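Diaminopimelate decarboxylase (PDB 1TWI) catalyses the pyridoxal phosphate-dependent decarboxylation of meso-2,6-diaminopimelate to L-lysine, the last step of lysine biosynthesis in Methanocaldococcus jannaschii. Local coordinates at residues G12-D17 / H338-K343; K305-K310 / M319-M324; V314-M319 / E347-S352. One frame throughout, in Å; residues are numbered along the deposited sequence.

Contact 1 (G12-D17 / H338-K343)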
loop_
_atom_site.group_PDB
_atom_site.type_symbol
_atom_site.label_atom_id
_atom_site.label_comp_id
_atom_site.label_asym_id
_atom_site.label_seq_id
_atom_site.Cartn_x
_atom_site.Cartn_y
_atom_site.Cartn_z
ATOM N N GLY A 12 36.164 -0.152 -2.596
ATOM C CA GLY A 12 35.437 -0.365 -1.355
ATOM C C GLY A 12 34.095 0.352 -1.197
ATOM O O GLY A 12 33.600 0.440 -0.071
ATOM N N ARG A 13 33.557 0.882 -2.289
ATOM C CA ARG A 13 32.263 1.562 -2.284
ATOM C C ARG A 13 31.364 1.074 -3.406
ATOM O O ARG A 13 31.830 0.584 -4.451
ATOM C CB ARG A 13 32.436 3.089 -2.401
ATOM C CG ARG A 13 33.205 3.647 -1.231
ATOM C CD ARG A 13 33.864 4.978 -1.568
ATOM N NE ARG A 13 32.912 6.097 -1.604
ATOM C CZ ARG A 13 32.477 6.796 -0.542
ATOM N NH1 ARG A 13 32.897 6.504 0.690
ATOM N NH2 ARG A 13 31.640 7.812 -0.725
ATOM N N PHE A 14 30.056 1.231 -3.202
ATOM C CA PHE A 14 29.085 0.802 -4.217
ATOM C C PHE A 14 28.835 1.905 -5.252
ATOM O O PHE A 14 28.624 3.075 -4.899
ATOM C CB PHE A 14 27.763 0.428 -3.501
ATOM C CG PHE A 14 26.661 -0.095 -4.424
ATOM C CD1 PHE A 14 26.873 -1.205 -5.220
ATOM C CD2 PHE A 14 25.379 0.483 -4.402
ATOM C CE1 PHE A 14 25.793 -1.777 -6.005
ATOM C CE2 PHE A 14 24.309 -0.064 -5.173
ATOM C CZ PHE A 14 24.533 -1.199 -5.972
ATOM N N PHE A 15 28.800 1.519 -6.529
ATOM C CA PHE A 15 28.543 2.449 -7.650
ATOM C C PHE A 15 27.358 2.016 -8.523
ATOM O O PHE A 15 27.160 0.811 -8.719
ATOM C CB PHE A 15 29.793 2.566 -8.571
ATOM C CG PHE A 15 30.924 3.434 -7.952
ATOM C CD1 PHE A 15 31.713 2.937 -6.916
ATOM C CD2 PHE A 15 31.143 4.723 -8.396
ATOM C CE1 PHE A 15 32.726 3.730 -6.327
ATOM C CE2 PHE A 15 32.161 5.548 -7.825
ATOM C CZ PHE A 15 32.948 5.052 -6.798
ATOM N N ILE A 16 26.594 2.980 -9.059
ATOM C CA ILE A 16 25.475 2.671 -9.976
ATOM C C ILE A 16 25.762 3.522 -11.187
ATOM O O ILE A 16 25.825 4.758 -11.068
ATOM C CB ILE A 16 24.071 3.081 -9.388
ATOM C CG1 ILE A 16 23.841 2.317 -8.063
ATOM C CG2 ILE A 16 22.944 2.815 -10.496
ATOM C CD1 ILE A 16 22.832 2.938 -7.116
ATOM N N ASP A 17 25.965 2.884 -12.341
ATOM C CA ASP A 17 26.303 3.611 -13.559
ATOM C C ASP A 17 27.528 4.503 -13.404
ATOM O O ASP A 17 27.630 5.558 -14.056
ATOM C CB ASP A 17 25.145 4.468 -14.037
ATOM C CG ASP A 17 24.061 3.640 -14.671
ATOM O OD1 ASP A 17 24.388 2.653 -15.369
ATOM O OD2 ASP A 17 22.879 3.986 -14.498
ATOM N N HIS A 338 17.584 -8.313 -2.298
ATOM C CA HIS A 338 18.986 -8.343 -1.884
ATOM C C HIS A 338 19.311 -6.948 -1.262
ATOM O O HIS A 338 18.863 -5.921 -1.741
ATOM C CB HIS A 338 19.845 -8.584 -3.125
ATOM C CG HIS A 338 21.283 -8.787 -2.805
ATOM N ND1 HIS A 338 22.295 -8.090 -3.444
ATOM C CD2 HIS A 338 21.887 -9.580 -1.887
ATOM C CE1 HIS A 338 23.467 -8.454 -2.936
ATOM N NE2 HIS A 338 23.245 -9.350 -1.984
ATOM N N ILE A 339 20.074 -6.933 -0.187
ATOM C CA ILE A 339 20.403 -5.697 0.500
ATOM C C ILE A 339 21.893 -5.716 0.847
ATOM O O ILE A 339 22.391 -6.742 1.291
ATOM C CB ILE A 339 19.594 -5.589 1.835
ATOM C CG1 ILE A 339 18.083 -5.518 1.521
ATOM C CG2 ILE A 339 20.009 -4.331 2.669
ATOM C CD1 ILE A 339 17.184 -5.742 2.764
ATOM N N ILE A 340 22.589 -4.592 0.658
ATOM C CA ILE A 340 24.005 -4.480 1.010
ATOM C C ILE A 340 24.300 -3.132 1.692
ATOM O O ILE A 340 23.501 -2.177 1.662
ATOM C CB ILE A 340 24.935 -4.481 -0.234
ATOM C CG1 ILE A 340 24.674 -3.201 -1.051
ATOM C CG2 ILE A 340 24.695 -5.764 -1.139
ATOM C CD1 ILE A 340 25.563 -3.121 -2.323
ATOM N N ASN A 341 25.475 -3.067 2.303
ATOM C CA ASN A 341 25.957 -1.828 2.870
ATOM C C ASN A 341 26.647 -1.223 1.646
ATOM O O ASN A 341 27.319 -1.932 0.896
ATOM C CB ASN A 341 27.019 -2.101 3.932
ATOM C CG ASN A 341 27.342 -0.868 4.764
ATOM O OD1 ASN A 341 27.374 0.269 4.243
ATOM N ND2 ASN A 341 27.596 -1.083 6.055
ATOM N N CYS A 342 26.477 0.067 1.410
ATOM C CA CYS A 342 27.179 0.696 0.286
ATOM C C CYS A 342 28.676 0.816 0.527
ATOM O O CYS A 342 29.402 1.153 -0.391
ATOM C CB CYS A 342 26.639 2.111 0.027
ATOM S SG CYS A 342 24.991 2.026 -0.799
ATOM N N LYS A 343 29.130 0.556 1.757
ATOM C CA LYS A 343 30.558 0.659 2.085
ATOM C C LYS A 343 31.091 -0.706 2.473
ATOM O O LYS A 343 30.532 -1.346 3.354
ATOM C CB LYS A 343 30.785 1.596 3.283
ATOM C CG LYS A 343 32.289 1.833 3.664
ATOM C CD LYS A 343 33.100 2.615 2.580
ATOM C CE LYS A 343 34.651 2.586 2.863
ATOM N NZ LYS A 343 35.208 1.209 2.550
#
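G12 meets K343 just before strand 13-16, where the K343 ammonium reaches back to the G12 carbonyl: NZ donates to G12 O at 3.2 Å, from 35° out of the carbonyl plane. The K343 CB points away from 12-17, but a bend at chi2 (67°) returns CD to within 3.5 Å of G12 O. R13 forms a single beta bridge with K343. Its CA lies 3.5 Å from C342 O in a CA-H...O contact, and its CG packs obliquely on K343 CD at 3.9 Å. The R13 guanidinium turns to D20, pairing through NE. F14 adds the backbone bond of the contact, its N giving to C342 O at 2.9 Å, and sends its ring inward with CG anti to the backbone N (chi1 -178°). One ring face takes I340 CD1, a CH-pi contact 3.8 Å from the centroid, while C342 SG sits obliquely to the ring, 3.9 Å from F14 CD2. From strand 378-382, the F382 ring meets that of F14, and A380 touches the F14 side chain. On the other segment an Asx turn, K343 N to N341 OD1, shapes the end of strand 339-341, and N341 ND2 is held by D377. The pairing thus joins the N-terminal three-stranded antiparallel sheet to the mixed beta-sheet domain of this class-II decarboxylase. Polar and apolar parts are separated: F14, I340 and C342 pack by dispersion, while the R13 and K343 charges lie near each other without touching, and the D20 salt bridge to R13 probably eases any repulsion.

Contact 2 (K305-K310 / M319-M324)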
loop_
_atom_site.group_PDB
_atom_site.type_symbol
_atom_site.label_atom_id
_atom_site.label_comp_id
_atom_site.label_asym_id
_atom_site.label_seq_id
_atom_site.Cartn_x
_atom_site.Cartn_y
_atom_site.Cartn_z
ATOM N N LYS A 305 19.464 5.530 4.789
ATOM C CA LYS A 305 20.499 5.736 5.740
ATOM C C LYS A 305 20.143 5.111 7.088
ATOM O O LYS A 305 18.960 5.111 7.544
ATOM C CB LYS A 305 20.786 7.239 5.883
ATOM C CG LYS A 305 21.805 7.580 7.007
ATOM C CD LYS A 305 22.403 9.032 6.861
ATOM C CE LYS A 305 21.373 10.115 7.106
ATOM N NZ LYS A 305 22.065 11.460 7.093
ATOM N N VAL A 306 21.175 4.581 7.737
ATOM C CA VAL A 306 21.025 3.973 9.058
ATOM C C VAL A 306 21.013 5.014 10.158
ATOM O O VAL A 306 22.010 5.739 10.330
ATOM C CB VAL A 306 22.190 2.996 9.317
ATOM C CG1 VAL A 306 22.071 2.425 10.737
ATOM C CG2 VAL A 306 22.110 1.840 8.259
ATOM N N HIS A 307 19.914 5.101 10.913
ATOM C CA HIS A 307 19.893 6.103 11.999
ATOM C C HIS A 307 20.116 5.459 13.356
ATOM O O HIS A 307 20.592 6.126 14.274
ATOM C CB HIS A 307 18.567 6.891 11.987
ATOM C CG HIS A 307 18.438 7.796 10.810
ATOM N ND1 HIS A 307 18.633 9.153 10.891
ATOM C CD2 HIS A 307 18.195 7.532 9.497
ATOM C CE1 HIS A 307 18.514 9.693 9.688
ATOM N NE2 HIS A 307 18.250 8.728 8.822
ATOM N N HIS A 308 19.806 4.169 13.488
ATOM C CA HIS A 308 19.992 3.486 14.789
ATOM C C HIS A 308 20.341 2.018 14.634
ATOM O O HIS A 308 19.888 1.363 13.684
ATOM C CB HIS A 308 18.714 3.529 15.620
ATOM C CG HIS A 308 18.232 4.907 15.919
ATOM N ND1 HIS A 308 18.856 5.715 16.833
ATOM C CD2 HIS A 308 17.170 5.618 15.454
ATOM C CE1 HIS A 308 18.214 6.866 16.925
ATOM N NE2 HIS A 308 17.184 6.834 16.097
ATOM N N ILE A 309 21.180 1.522 15.549
ATOM C CA ILE A 309 21.495 0.095 15.605
ATOM C C ILE A 309 20.947 -0.346 16.964
ATOM O O ILE A 309 21.110 0.349 17.982
ATOM C CB ILE A 309 23.009 -0.180 15.525
ATOM C CG1 ILE A 309 23.538 0.281 14.143
ATOM C CG2 ILE A 309 23.254 -1.691 15.782
ATOM C CD1 ILE A 309 25.032 0.286 13.994
ATOM N N LYS A 310 20.302 -1.496 17.006
ATOM C CA LYS A 310 19.685 -1.964 18.247
ATOM C C LYS A 310 19.871 -3.457 18.532
ATOM O O LYS A 310 19.267 -4.289 17.874
ATOM C CB LYS A 310 18.182 -1.667 18.167
ATOM C CG LYS A 310 17.303 -2.241 19.242
ATOM C CD LYS A 310 15.837 -1.716 19.024
ATOM C CE LYS A 310 14.863 -2.124 20.115
ATOM N NZ LYS A 310 13.396 -1.927 19.725
ATOM N N MET A 319 18.116 0.144 11.839
ATOM C CA MET A 319 16.942 0.938 11.468
ATOM C C MET A 319 17.313 1.981 10.435
ATOM O O MET A 319 18.185 2.805 10.678
ATOM C CB MET A 319 16.367 1.671 12.693
ATOM C CG MET A 319 16.294 0.824 14.002
ATOM S SD MET A 319 15.253 -0.620 13.796
ATOM C CE MET A 319 14.891 -1.040 15.592
ATOM N N ILE A 320 16.631 1.959 9.290
ATOM C CA ILE A 320 16.933 2.921 8.252
ATOM C C ILE A 320 15.795 3.896 7.944
ATOM O O ILE A 320 14.639 3.664 8.350
ATOM C CB ILE A 320 17.374 2.197 6.925
ATOM C CG1 ILE A 320 16.249 1.274 6.421
ATOM C CG2 ILE A 320 18.704 1.355 7.180
ATOM C CD1 ILE A 320 16.603 0.675 5.066
ATOM N N ASP A 321 16.103 4.981 7.218
ATOM C CA ASP A 321 15.062 5.956 6.917
ATOM C C ASP A 321 14.158 5.656 5.721
ATOM O O ASP A 321 13.275 6.456 5.388
ATOM C CB ASP A 321 15.619 7.396 6.885
ATOM C CG ASP A 321 16.729 7.596 5.891
ATOM O OD1 ASP A 321 16.888 6.762 4.948
ATOM O OD2 ASP A 321 17.456 8.621 6.057
ATOM N N ALA A 322 14.377 4.509 5.095
ATOM C CA ALA A 322 13.476 4.021 4.054
ATOM C C ALA A 322 12.464 3.185 4.836
ATOM O O ALA A 322 12.796 2.579 5.870
ATOM C CB ALA A 322 14.198 3.124 3.055
ATOM N N GLY A 323 11.245 3.083 4.329
ATOM C CA GLY A 323 10.236 2.331 5.060
ATOM C C GLY A 323 9.211 1.755 4.104
ATOM O O GLY A 323 9.213 2.065 2.913
ATOM N N MET A 324 8.311 0.929 4.620
ATOM C CA MET A 324 7.313 0.304 3.765
ATOM C C MET A 324 6.481 1.311 2.924
ATOM O O MET A 324 6.018 0.952 1.837
ATOM C CB MET A 324 6.376 -0.579 4.606
ATOM C CG MET A 324 5.515 0.199 5.614
ATOM S SD MET A 324 4.454 -0.914 6.568
ATOM C CE MET A 324 3.020 -1.129 5.432
#
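D321 OD2 is gripped by two groups, H307 NE2 across the contact at 2.9 Å and the T30 hydroxyl from a neighbouring loop. This carboxylate closes one end of a beta hairpin, strands 300-311 and 316-320, that carries a classic beta bulge: H307 and H308 both face M319, and the register slips by one residue between V306 and H308. The acceptor lies in the imidazole plane of H307 and the N-H...O angle is 161°, yet OD2 is approached from above the carboxylate plane, the two planes being turned 54° from each other. The second oxygen, OD1, takes the K305 backbone N at 2.9 Å, and the D321 N answers by donating to K305 O, so that side chain and backbone together hold K305. With chi1 at 58°, D321 CG sits between its own N and carbonyl carbon; OD1 meets K305 N and OD2 meets H307 NE2. Inside the bulge M319 bonds twice through its backbone: its O accepts from H307 N, and its N donates to H308 O at 2.8 Å, nearly straight. On one face V306 CG2 meets I320 CG2 at 3.6 Å, with L379 of strand 378-382 touching both side chains. The opposite face, with H308 and M319, turns to the second subunit, where H308 ND1 bonds to S137 and H308 NE2 to the K115 carbonyl. The extended K310 chain runs to a salt bridge with D134 of that subunit, while its CD passes 3.6 Å from M319 CE.

Contact 3 (V314-M319 / E347-S352)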
loop_
_atom_site.group_PDB
_atom_site.type_symbol
_atom_site.label_atom_id
_atom_site.label_comp_id
_atom_site.label_asym_id
_atom_site.label_seq_id
_atom_site.Cartn_x
_atom_site.Cartn_y
_atom_site.Cartn_z
ATOM N N VAL A 314 17.231 -11.580 20.706
ATOM C CA VAL A 314 17.116 -12.444 19.529
ATOM C C VAL A 314 17.702 -11.906 18.207
ATOM O O VAL A 314 18.019 -12.689 17.308
ATOM C CB VAL A 314 15.645 -12.794 19.241
ATOM C CG1 VAL A 314 14.861 -11.525 18.991
ATOM C CG2 VAL A 314 15.549 -13.676 17.996
ATOM N N THR A 315 17.796 -10.593 18.040
ATOM C CA THR A 315 18.346 -10.109 16.793
ATOM C C THR A 315 18.936 -8.730 16.857
ATOM O O THR A 315 18.614 -7.926 17.742
ATOM C CB THR A 315 17.299 -10.211 15.594
ATOM O OG1 THR A 315 16.975 -8.916 15.085
ATOM C CG2 THR A 315 16.040 -10.903 16.021
ATOM N N LYS A 316 19.897 -8.491 15.974
ATOM C CA LYS A 316 20.489 -7.166 15.930
ATOM C C LYS A 316 19.767 -6.444 14.782
ATOM O O LYS A 316 19.803 -6.858 13.618
ATOM C CB LYS A 316 21.997 -7.217 15.682
ATOM C CG LYS A 316 22.649 -5.843 15.741
ATOM C CD LYS A 316 24.178 -6.024 15.829
ATOM C CE LYS A 316 24.885 -4.706 15.573
ATOM N NZ LYS A 316 26.330 -4.677 15.976
ATOM N N TRP A 317 19.052 -5.393 15.163
ATOM C CA TRP A 317 18.276 -4.608 14.212
ATOM C C TRP A 317 19.033 -3.376 13.782
ATOM O O TRP A 317 19.686 -2.721 14.592
ATOM C CB TRP A 317 16.983 -4.128 14.840
ATOM C CG TRP A 317 15.976 -5.174 15.113
ATOM C CD1 TRP A 317 15.746 -5.845 16.307
ATOM C CD2 TRP A 317 15.048 -5.701 14.174
ATOM N NE1 TRP A 317 14.729 -6.763 16.122
ATOM C CE2 TRP A 317 14.297 -6.686 14.824
ATOM C CE3 TRP A 317 14.780 -5.427 12.834
ATOM C CZ2 TRP A 317 13.297 -7.400 14.169
ATOM C CZ3 TRP A 317 13.798 -6.126 12.195
ATOM C CH2 TRP A 317 13.070 -7.094 12.852
ATOM N N VAL A 318 18.899 -3.066 12.505
ATOM C CA VAL A 318 19.509 -1.907 11.872
ATOM C C VAL A 318 18.277 -1.106 11.376
ATOM O O VAL A 318 17.460 -1.638 10.621
ATOM C CB VAL A 318 20.423 -2.431 10.705
ATOM C CG1 VAL A 318 20.745 -1.330 9.746
ATOM C CG2 VAL A 318 21.732 -2.997 11.322
ATOM N N MET A 319 18.116 0.144 11.839
ATOM C CA MET A 319 16.942 0.938 11.468
ATOM C C MET A 319 17.313 1.981 10.435
ATOM O O MET A 319 18.185 2.805 10.678
ATOM C CB MET A 319 16.367 1.671 12.693
ATOM C CG MET A 319 16.294 0.824 14.002
ATOM S SD MET A 319 15.253 -0.620 13.796
ATOM C CE MET A 319 14.891 -1.040 15.592
ATOM N N GLU A 347 34.713 -6.375 8.300
ATOM C CA GLU A 347 33.979 -7.192 9.234
ATOM C C GLU A 347 32.571 -7.342 8.672
ATOM O O GLU A 347 32.080 -6.393 8.056
ATOM C CB GLU A 347 33.920 -6.484 10.609
ATOM C CG GLU A 347 33.205 -7.307 11.644
ATOM C CD GLU A 347 33.154 -6.649 13.027
ATOM O OE1 GLU A 347 32.309 -7.072 13.852
ATOM O OE2 GLU A 347 33.937 -5.721 13.292
ATOM N N LYS A 348 31.943 -8.504 8.877
ATOM C CA LYS A 348 30.572 -8.754 8.429
ATOM C C LYS A 348 29.759 -9.216 9.630
ATOM O O LYS A 348 30.312 -9.645 10.626
ATOM C CB LYS A 348 30.548 -9.811 7.343
ATOM C CG LYS A 348 31.225 -9.384 6.058
ATOM C CD LYS A 348 31.066 -10.578 5.074
ATOM C CE LYS A 348 31.997 -10.486 3.850
ATOM N NZ LYS A 348 31.899 -9.134 3.159
ATOM N N GLU A 349 28.448 -9.105 9.566
ATOM C CA GLU A 349 27.628 -9.492 10.692
ATOM C C GLU A 349 26.236 -9.751 10.143
ATOM O O GLU A 349 25.885 -9.276 9.042
ATOM C CB GLU A 349 27.581 -8.376 11.766
ATOM C CG GLU A 349 27.137 -7.051 11.205
ATOM C CD GLU A 349 26.833 -5.971 12.259
ATOM O OE1 GLU A 349 26.591 -4.801 11.816
ATOM O OE2 GLU A 349 26.815 -6.280 13.488
ATOM N N VAL A 350 25.445 -10.490 10.904
ATOM C CA VAL A 350 24.091 -10.833 10.485
ATOM C C VAL A 350 23.146 -9.910 11.225
ATOM O O VAL A 350 23.227 -9.804 12.451
ATOM C CB VAL A 350 23.747 -12.309 10.847
ATOM C CG1 VAL A 350 22.295 -12.606 10.541
ATOM C CG2 VAL A 350 24.663 -13.250 10.054
ATOM N N VAL A 351 22.271 -9.234 10.480
ATOM C CA VAL A 351 21.316 -8.293 11.066
ATOM C C VAL A 351 19.979 -8.338 10.323
ATOM O O VAL A 351 19.899 -8.889 9.228
ATOM C CB VAL A 351 21.804 -6.797 10.970
ATOM C CG1 VAL A 351 23.107 -6.569 11.724
ATOM C CG2 VAL A 351 21.978 -6.403 9.495
ATOM N N SER A 352 18.944 -7.749 10.927
ATOM C CA SER A 352 17.624 -7.633 10.296
ATOM C C SER A 352 17.475 -6.114 10.040
ATOM O O SER A 352 17.945 -5.293 10.820
ATOM C CB SER A 352 16.540 -8.172 11.222
ATOM O OG SER A 352 16.655 -9.597 11.338
HETATM O O HOH W 1 26.769 -3.085 13.791
HETATM O O HOH W 2 20.870 -10.614 13.980
#
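K316 CG is anti to its backbone N (chi1 -175°) and the chain runs on extended, whereas E349 CG is wedged between N and carbonyl carbon (chi1 55°); the two side chains cross at about a right angle. Their strands, 316-320 and 348-354, run parallel in sense within the mixed sheet, although the short axes diverge by 64° and a single bridge, W317 with S352, defines the register. K316 and E349 form a salt bridge, K316 NZ to E349 OE2 at 3.0 Å, on the syn lone pair of that oxygen. A water completes the link, accepting from K316 NZ and donating to E349 OE1. OE1 also accepts from V373 N, which helps to hold the carboxylate. Two backbone bonds frame the bridge: S352 N gives to K316 O and V318 N to S352 O, both at 3.0 Å. On the face bearing W317 and S352, S352 CB rests over the six-membered ring, 3.8 Å from its centroid and offset toward the rim, in a CH-pi contact. T315 OG1 lies over the same side of the indole, while S352 OG bonds to D367 N on strand 363-371. Beyond W317 the packing reaches K177 of the second subunit. V318 CG2 lies 3.8 Å from V351 CB. At the divergent edge, a second water takes the place of a direct backbone bond, accepting from K316 N at 3.1 Å and donating to V350 O at 2.9 Å.

All three contacts reach the same mixed sheet. Contacts 2 and 3 share M319 and lie on the two sides of strand 316-320, their centres about 12 Å apart; K310 N sits 2.8 Å from W317 O, a probable hydrogen bond, and V306 CG2 packs on V318 CG1. Contact 1 stands about 16 Å from contact 2 and about 17 Å from contact 3, centre to centre, and brings strand 13-16, near the N-terminus, to the sheet. Contacts 2 and 3 both touch the second subunit of the homodimer. None of the contacts is part of the active site; the K310 side chain is about 12 Å from a bound pyridoxal phosphate, and that of W317 about 11 Å from that of E359, which lines the bound-lysine pocket.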